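Local coordinates for protein type I site-specific restriction-modification system, R (Restriction) subunit (Vibrio vulnificus, PDB 3H1T) that probably serves as the ATP-dependent motor and DNA-cleaving subunit of a type I restriction enzyme, this fragment holding its N-terminal domain and two helicase-like domains, at residues M22-V34 / A89-G101. Numbering follows the deposited sequence.
Sequences MALNEADTCRVYV and AVVEAKPENSPVG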
HETATM    1  N   MSE A  22      13.781 -20.402  41.210  1.00 70.04           N
HETATM    2  CA  MSE A  22      14.430 -21.525  40.546  1.00 70.63           C
HETATM    3  C   MSE A  22      13.849 -21.404  39.133  1.00 67.80           C
HETATM    4  O   MSE A  22      14.407 -21.889  38.143  1.00 68.25           O
HETATM    5  CB  MSE A  22      14.011 -22.862  41.197  1.00104.71           C
HETATM    6  CG  MSE A  22      14.972 -23.447  42.239  1.00113.00           C
HETATM    7 SE   MSE A  22      16.858 -23.602  41.693  1.00126.11          SE
HETATM    8  CE  MSE A  22      17.389 -21.884  42.412  1.00117.96           C
ATOM      9  N   ALA A  23      12.711 -20.715  39.087  1.00 52.00           N
ATOM     10  CA  ALA A  23      11.947 -20.467  37.878  1.00 47.09           C
ATOM     11  C   ALA A  23      12.781 -19.782  36.806  1.00 45.35           C
ATOM     12  O   ALA A  23      13.573 -18.873  37.099  1.00 42.30           O
ATOM     13  CB  ALA A  23      10.735 -19.627  38.213  1.00 41.46           C
ATOM     14  N   LEU A  24      12.615 -20.244  35.567  1.00 40.28           N
ATOM     15  CA  LEU A  24      13.348 -19.695  34.443  1.00 39.04           C
ATOM     16  C   LEU A  24      12.660 -18.555  33.719  1.00 39.34           C
ATOM     17  O   LEU A  24      11.433 -18.546  33.517  1.00 38.19           O
ATOM     18  CB  LEU A  24      13.670 -20.789  33.422  1.00 39.96           C
ATOM     19  CG  LEU A  24      14.601 -21.962  33.764  1.00 39.52           C
ATOM     20  CD1 LEU A  24      14.707 -22.822  32.522  1.00 36.98           C
ATOM     21  CD2 LEU A  24      15.989 -21.481  34.205  1.00 37.32           C
ATOM     22  N   ASN A  25      13.504 -17.597  33.341  1.00 61.90           N
ATOM     23  CA  ASN A  25      13.191 -16.379  32.590  1.00 61.72           C
ATOM     24  C   ASN A  25      12.471 -16.798  31.318  1.00 61.32           C
ATOM     25  O   ASN A  25      12.510 -17.974  30.946  1.00 62.06           O
ATOM     26  CB  ASN A  25      14.521 -15.705  32.193  1.00 53.93           C
ATOM     27  CG  ASN A  25      14.620 -14.291  32.654  1.00 55.92           C
ATOM     28  OD1 ASN A  25      14.272 -13.991  33.793  1.00 59.23           O
ATOM     29  ND2 ASN A  25      15.109 -13.402  31.786  1.00 59.29           N
ATOM     30  N   GLU A  26      11.816 -15.863  30.638  1.00 45.82           N
ATOM     31  CA  GLU A  26      11.179 -16.236  29.385  1.00 42.40           C
ATOM     32  C   GLU A  26      12.367 -16.542  28.489  1.00 40.81           C
ATOM     33  O   GLU A  26      12.379 -17.503  27.734  1.00 41.12           O
ATOM     34  CB  GLU A  26      10.384 -15.076  28.773  1.00 44.00           C
ATOM     35  CG  GLU A  26      10.018 -15.342  27.303  1.00 46.03           C
ATOM     36  CD  GLU A  26       8.872 -14.496  26.805  1.00 46.20           C
ATOM     37  OE1 GLU A  26       7.997 -14.172  27.637  1.00 46.40           O
ATOM     38  OE2 GLU A  26       8.827 -14.178  25.590  1.00 45.71           O
ATOM     39  N   ALA A  27      13.378 -15.693  28.597  1.00 37.86           N
ATOM     40  CA  ALA A  27      14.591 -15.821  27.812  1.00 35.47           C
ATOM     41  C   ALA A  27      15.328 -17.090  28.179  1.00 36.19           C
ATOM     42  O   ALA A  27      15.831 -17.790  27.307  1.00 35.32           O
ATOM     43  CB  ALA A  27      15.474 -14.626  28.049  1.00 33.60           C
ATOM     44  N   ASP A  28      15.368 -17.406  29.471  1.00 37.71           N
ATOM     45  CA  ASP A  28      16.058 -18.607  29.913  1.00 37.28           C
ATOM     46  C   ASP A  28      15.361 -19.870  29.418  1.00 35.08           C
ATOM     47  O   ASP A  28      16.027 -20.822  29.004  1.00 33.81           O
ATOM     48  CB  ASP A  28      16.196 -18.621  31.447  1.00 47.67           C
ATOM     49  CG  ASP A  28      17.289 -17.669  31.956  1.00 50.70           C
ATOM     50  OD1 ASP A  28      18.175 -17.263  31.156  1.00 52.95           O
ATOM     51  OD2 ASP A  28      17.278 -17.344  33.167  1.00 49.35           O
ATOM     52  N   THR A  29      14.029 -19.881  29.412  1.00 34.40           N
ATOM     53  CA  THR A  29      13.344 -21.087  28.947  1.00 31.90           C
ATOM     54  C   THR A  29      13.409 -21.269  27.439  1.00 31.44           C
ATOM     55  O   THR A  29      13.255 -22.378  26.936  1.00 33.53           O
ATOM     56  CB  THR A  29      11.859 -21.156  29.381  1.00 28.20           C
ATOM     57  OG1 THR A  29      11.030 -20.655  28.334  1.00 32.28           O
ATOM     58  CG2 THR A  29      11.618 -20.369  30.639  1.00 26.19           C
ATOM     59  N   CYS A  30      13.630 -20.189  26.704  1.00 32.49           N
ATOM     60  CA  CYS A  30      13.752 -20.309  25.259  1.00 31.33           C
ATOM     61  C   CYS A  30      15.115 -20.926  24.973  1.00 32.46           C
ATOM     62  O   CYS A  30      15.273 -21.730  24.052  1.00 32.85           O
ATOM     63  CB  CYS A  30      13.666 -18.939  24.573  1.00 31.73           C
ATOM     64  SG  CYS A  30      12.053 -18.129  24.644  1.00 34.76           S
ATOM     65  N   ARG A  31      16.108 -20.538  25.763  1.00 32.58           N
ATOM     66  CA  ARG A  31      17.462 -21.045  25.573  1.00 33.97           C
ATOM     67  C   ARG A  31      17.538 -22.507  25.998  1.00 33.99           C
ATOM     68  O   ARG A  31      18.081 -23.352  25.278  1.00 32.80           O
ATOM     69  CB  ARG A  31      18.456 -20.190  26.384  1.00 45.81           C
ATOM     70  CG  ARG A  31      19.886 -20.674  26.361  1.00 48.88           C
ATOM     71  CD  ARG A  31      20.790 -19.692  27.093  1.00 53.19           C
ATOM     72  NE  ARG A  31      20.323 -19.462  28.457  1.00 56.46           N
ATOM     73  CZ  ARG A  31      20.527 -20.302  29.468  1.00 57.08           C
ATOM     74  NH1 ARG A  31      21.205 -21.427  29.263  1.00 55.97           N
ATOM     75  NH2 ARG A  31      20.023 -20.035  30.672  1.00 55.69           N
ATOM     76  N   VAL A  32      16.949 -22.821  27.146  1.00 36.00           N
ATOM     77  CA  VAL A  32      16.983 -24.178  27.663  1.00 35.18           C
ATOM     78  C   VAL A  32      15.961 -25.148  27.044  1.00 36.73           C
ATOM     79  O   VAL A  32      16.296 -26.323  26.817  1.00 34.79           O
ATOM     80  CB  VAL A  32      16.856 -24.166  29.214  1.00 29.64           C
ATOM     81  CG1 VAL A  32      16.656 -25.565  29.755  1.00 27.69           C
ATOM     82  CG2 VAL A  32      18.129 -23.559  29.808  1.00 28.10           C
ATOM     83  N   TYR A  33      14.742 -24.688  26.745  1.00 35.23           N
ATOM     84  CA  TYR A  33      13.758 -25.601  26.147  1.00 33.64           C
ATOM     85  C   TYR A  33      13.319 -25.330  24.717  1.00 35.35           C
ATOM     86  O   TYR A  33      13.459 -26.193  23.843  1.00 35.24           O
ATOM     87  CB  TYR A  33      12.479 -25.675  26.976  1.00 31.49           C
ATOM     88  CG  TYR A  33      12.664 -26.161  28.380  1.00 32.17           C
ATOM     89  CD1 TYR A  33      13.131 -25.305  29.368  1.00 31.06           C
ATOM     90  CD2 TYR A  33      12.325 -27.470  28.737  1.00 31.49           C
ATOM     91  CE1 TYR A  33      13.252 -25.730  30.682  1.00 32.39           C
ATOM     92  CE2 TYR A  33      12.439 -27.907  30.052  1.00 30.60           C
ATOM     93  CZ  TYR A  33      12.905 -27.030  31.021  1.00 32.57           C
ATOM     94  OH  TYR A  33      13.011 -27.437  32.332  1.00 31.74           O
ATOM     95  N   VAL A  34      12.766 -24.141  24.479  1.00 28.70           N
ATOM     96  CA  VAL A  34      12.228 -23.807  23.178  1.00 24.79           C
ATOM     97  C   VAL A  34      13.166 -23.937  21.987  1.00 26.80           C
ATOM     98  O   VAL A  34      12.871 -24.694  21.057  1.00 26.91           O
ATOM     99  CB  VAL A  34      11.611 -22.411  23.200  1.00 22.74           C
ATOM    100  CG1 VAL A  34      10.836 -22.176  21.925  1.00 18.56           C
ATOM    101  CG2 VAL A  34      10.693 -22.278  24.424  1.00 16.76           C
ATOM    102  N   ALA A  89       5.326 -20.718   9.962  1.00 19.54           N
ATOM    103  CA  ALA A  89       4.713 -20.772  11.296  1.00 18.16           C
ATOM    104  C   ALA A  89       5.254 -19.721  12.263  1.00 19.92           C
ATOM    105  O   ALA A  89       6.254 -19.057  11.996  1.00 19.67           O
ATOM    106  CB  ALA A  89       4.876 -22.173  11.913  1.00 17.57           C
ATOM    107  N   VAL A  90       4.595 -19.583  13.404  1.00 22.75           N
ATOM    108  CA  VAL A  90       5.036 -18.606  14.384  1.00 23.78           C
ATOM    109  C   VAL A  90       4.866 -19.133  15.811  1.00 25.06           C
ATOM    110  O   VAL A  90       3.948 -19.907  16.089  1.00 24.14           O
ATOM    111  CB  VAL A  90       4.270 -17.261  14.171  1.00 25.66           C
ATOM    112  CG1 VAL A  90       2.799 -17.411  14.538  1.00 23.82           C
ATOM    113  CG2 VAL A  90       4.951 -16.154  14.948  1.00 23.99           C
ATOM    114  N   VAL A  91       5.758 -18.723  16.704  1.00 22.79           N
ATOM    115  CA  VAL A  91       5.718 -19.193  18.079  1.00 23.24           C
ATOM    116  C   VAL A  91       5.710 -18.092  19.135  1.00 24.82           C
ATOM    117  O   VAL A  91       6.452 -17.118  19.045  1.00 24.73           O
ATOM    118  CB  VAL A  91       6.950 -20.096  18.389  1.00 24.86           C
ATOM    119  CG1 VAL A  91       6.828 -20.703  19.791  1.00 24.02           C
ATOM    120  CG2 VAL A  91       7.060 -21.186  17.345  1.00 24.91           C
ATOM    121  N   GLU A  92       4.877 -18.255  20.149  1.00 30.26           N
ATOM    122  CA  GLU A  92       4.832 -17.307  21.250  1.00 33.02           C
ATOM    123  C   GLU A  92       5.407 -18.074  22.441  1.00 34.34           C
ATOM    124  O   GLU A  92       4.868 -19.104  22.837  1.00 35.45           O
ATOM    125  CB  GLU A  92       3.390 -16.868  21.544  1.00 36.80           C
ATOM    126  CG  GLU A  92       3.097 -15.369  21.412  1.00 40.89           C
ATOM    127  CD  GLU A  92       3.969 -14.473  22.290  1.00 41.84           C
ATOM    128  OE1 GLU A  92       3.863 -14.541  23.534  1.00 41.59           O
ATOM    129  OE2 GLU A  92       4.762 -13.691  21.720  1.00 42.67           O
ATOM    130  N   ALA A  93       6.504 -17.594  23.003  1.00 37.21           N
ATOM    131  CA  ALA A  93       7.100 -18.288  24.132  1.00 38.80           C
ATOM    132  C   ALA A  93       6.730 -17.564  25.409  1.00 38.62           C
ATOM    133  O   ALA A  93       6.410 -16.378  25.391  1.00 39.77           O
ATOM    134  CB  ALA A  93       8.624 -18.353  23.974  1.00 37.73           C
ATOM    135  N   LYS A  94       6.737 -18.291  26.513  1.00 33.72           N
ATOM    136  CA  LYS A  94       6.414 -17.720  27.798  1.00 33.53           C
ATOM    137  C   LYS A  94       7.318 -18.412  28.802  1.00 33.85           C
ATOM    138  O   LYS A  94       7.873 -19.470  28.513  1.00 33.80           O
ATOM    139  CB  LYS A  94       4.940 -17.961  28.141  1.00 46.00           C
ATOM    140  CG  LYS A  94       3.981 -17.028  27.404  1.00 48.47           C
ATOM    141  CD  LYS A  94       4.094 -15.585  27.916  1.00 50.93           C
ATOM    142  CE  LYS A  94       3.450 -14.552  26.972  1.00 50.53           C
ATOM    143  NZ  LYS A  94       1.977 -14.692  26.793  1.00 50.04           N
ATOM    144  N   PRO A  95       7.507 -17.820  29.988  1.00 30.68           N
ATOM    145  CA  PRO A  95       8.369 -18.469  30.988  1.00 29.71           C
ATOM    146  C   PRO A  95       7.844 -19.859  31.391  1.00 29.50           C
ATOM    147  O   PRO A  95       6.634 -20.075  31.418  1.00 28.98           O
ATOM    148  CB  PRO A  95       8.353 -17.472  32.149  1.00 29.81           C
ATOM    149  CG  PRO A  95       7.023 -16.783  31.981  1.00 30.61           C
ATOM    150  CD  PRO A  95       6.944 -16.561  30.501  1.00 30.10           C
ATOM    151  N   GLU A  96       8.735 -20.800  31.709  1.00 35.07           N
ATOM    152  CA  GLU A  96       8.300 -22.154  32.080  1.00 37.92           C
ATOM    153  C   GLU A  96       7.228 -22.255  33.159  1.00 38.74           C
ATOM    154  O   GLU A  96       6.396 -23.157  33.123  1.00 39.97           O
ATOM    155  CB  GLU A  96       9.491 -23.036  32.476  1.00 46.60           C
ATOM    156  CG  GLU A  96      10.546 -22.375  33.333  1.00 49.53           C
ATOM    157  CD  GLU A  96      11.133 -23.329  34.364  1.00 52.30           C
ATOM    158  OE1 GLU A  96      11.299 -24.533  34.052  1.00 52.44           O
ATOM    159  OE2 GLU A  96      11.434 -22.869  35.488  1.00 52.95           O
ATOM    160  N   ASN A  97       7.220 -21.320  34.097  1.00 39.86           N
ATOM    161  CA  ASN A  97       6.236 -21.327  35.183  1.00 40.50           C
ATOM    162  C   ASN A  97       4.810 -20.932  34.805  1.00 40.88           C
ATOM    163  O   ASN A  97       3.883 -21.123  35.593  1.00 41.87           O
ATOM    164  CB  ASN A  97       6.717 -20.421  36.317  1.00 52.90           C
ATOM    165  CG  ASN A  97       7.625 -19.304  35.820  1.00 55.97           C
ATOM    166  OD1 ASN A  97       7.333 -18.118  36.000  1.00 57.77           O
ATOM    167  ND2 ASN A  97       8.741 -19.681  35.200  1.00 54.01           N
ATOM    168  N   SER A  98       4.619 -20.374  33.615  1.00 38.30           N
ATOM    169  CA  SER A  98       3.284 -19.965  33.191  1.00 38.78           C
ATOM    170  C   SER A  98       2.577 -20.969  32.273  1.00 38.34           C
ATOM    171  O   SER A  98       3.208 -21.690  31.507  1.00 38.56           O
ATOM    172  CB  SER A  98       3.350 -18.592  32.506  1.00 56.07           C
ATOM    173  OG  SER A  98       4.323 -18.562  31.478  1.00 58.86           O
ATOM    174  N   PRO A  99       1.242 -21.020  32.347  1.00 46.77           N
ATOM    175  CA  PRO A  99       0.391 -21.915  31.545  1.00 46.49           C
ATOM    176  C   PRO A  99       0.535 -21.702  30.027  1.00 46.45           C
ATOM    177  O   PRO A  99       0.652 -20.558  29.580  1.00 46.61           O
ATOM    178  CB  PRO A  99      -1.017 -21.581  32.059  1.00 34.02           C
ATOM    179  CG  PRO A  99      -0.875 -20.140  32.553  1.00 34.56           C
ATOM    180  CD  PRO A  99       0.438 -20.192  33.263  1.00 34.12           C
ATOM    181  N   VAL A 100       0.526 -22.776  29.237  1.00 34.23           N
ATOM    182  CA  VAL A 100       0.670 -22.637  27.784  1.00 33.64           C
ATOM    183  C   VAL A 100      -0.450 -21.893  27.075  1.00 33.33           C
ATOM    184  O   VAL A 100      -0.186 -21.033  26.247  1.00 33.56           O
ATOM    185  CB  VAL A 100       0.795 -24.003  27.065  1.00 37.03           C
ATOM    186  CG1 VAL A 100       2.253 -24.326  26.834  1.00 38.20           C
ATOM    187  CG2 VAL A 100       0.109 -25.080  27.869  1.00 36.63           C
ATOM    188  N   GLY A 101      -1.694 -22.227  27.397  1.00 30.68           N
ATOM    189  CA  GLY A 101      -2.830 -21.586  26.762  1.00 33.09           C
ATOM    190  C   GLY A 101      -2.823 -20.074  26.815  1.00 34.97           C
ATOM    191  O   GLY A 101      -3.665 -19.434  26.192  1.00 35.11           O
TER
HETATM  192  O   HOH W   1      12.848 -23.902  37.440  1.00 46.43           O
HETATM  193  O   HOH W   2      13.591 -26.087  34.404  1.00 29.04           O
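A23 lays its methyl group beside the amide of N97, CB 3.6 Å from ND2; so small a side chain lets the incoming loop lie close to the turn P95–S98. L24 follows with the main polar link: its backbone N donates to OE2 of E96 over 2.9 Å, reaching the carboxylate from the anti side and 34° out of its plane. E96 suits this place because its chain is long enough to leave the turn and cross to the loop. With CG lodged between backbone N and carbonyl carbon (chi1 42°), it touches L24 CB and T29 CG2, which close on CG from neighbouring directions, and the carboxylate ends near Y33. One water donates to OE2 and only weakly to the carbonyl O of M22. L24 O takes a weak bond from N97 ND2 and touches P95 CB at 3.5 Å.

At the start of the helix, E26 passes its CB near CD of P95, a compact, rigid ring, and its carboxylate ends with OE2 3.3 Å from A93 O, two acceptors that are not bonded. T29 faces the turn with its methyl roughly against E96 CG, though the methyl's exact place is doubtful. C30 rests SG on A93 CB, 3.5 Å apart, where alanine leaves room for the sulfur. At Y33 a second water lies at the ring edge, in plane, 2.5 Å from OH and 2.8 Å from E96 OE1; V34 adds a looser contact to A93.

Helix 26-34 thus packs at 125° to strand 89-93, over its C-terminal end, while C30 and V34 also touch Y78 of antiparallel strand 75-81. E92 and V90 of strand 86-93 meet helix 104-114. With E92 and K94 at the strand end and D77 accepting from A93 N, this is consistent with the PD-(D/E)xK nuclease fold of HsdR N-terminal domains.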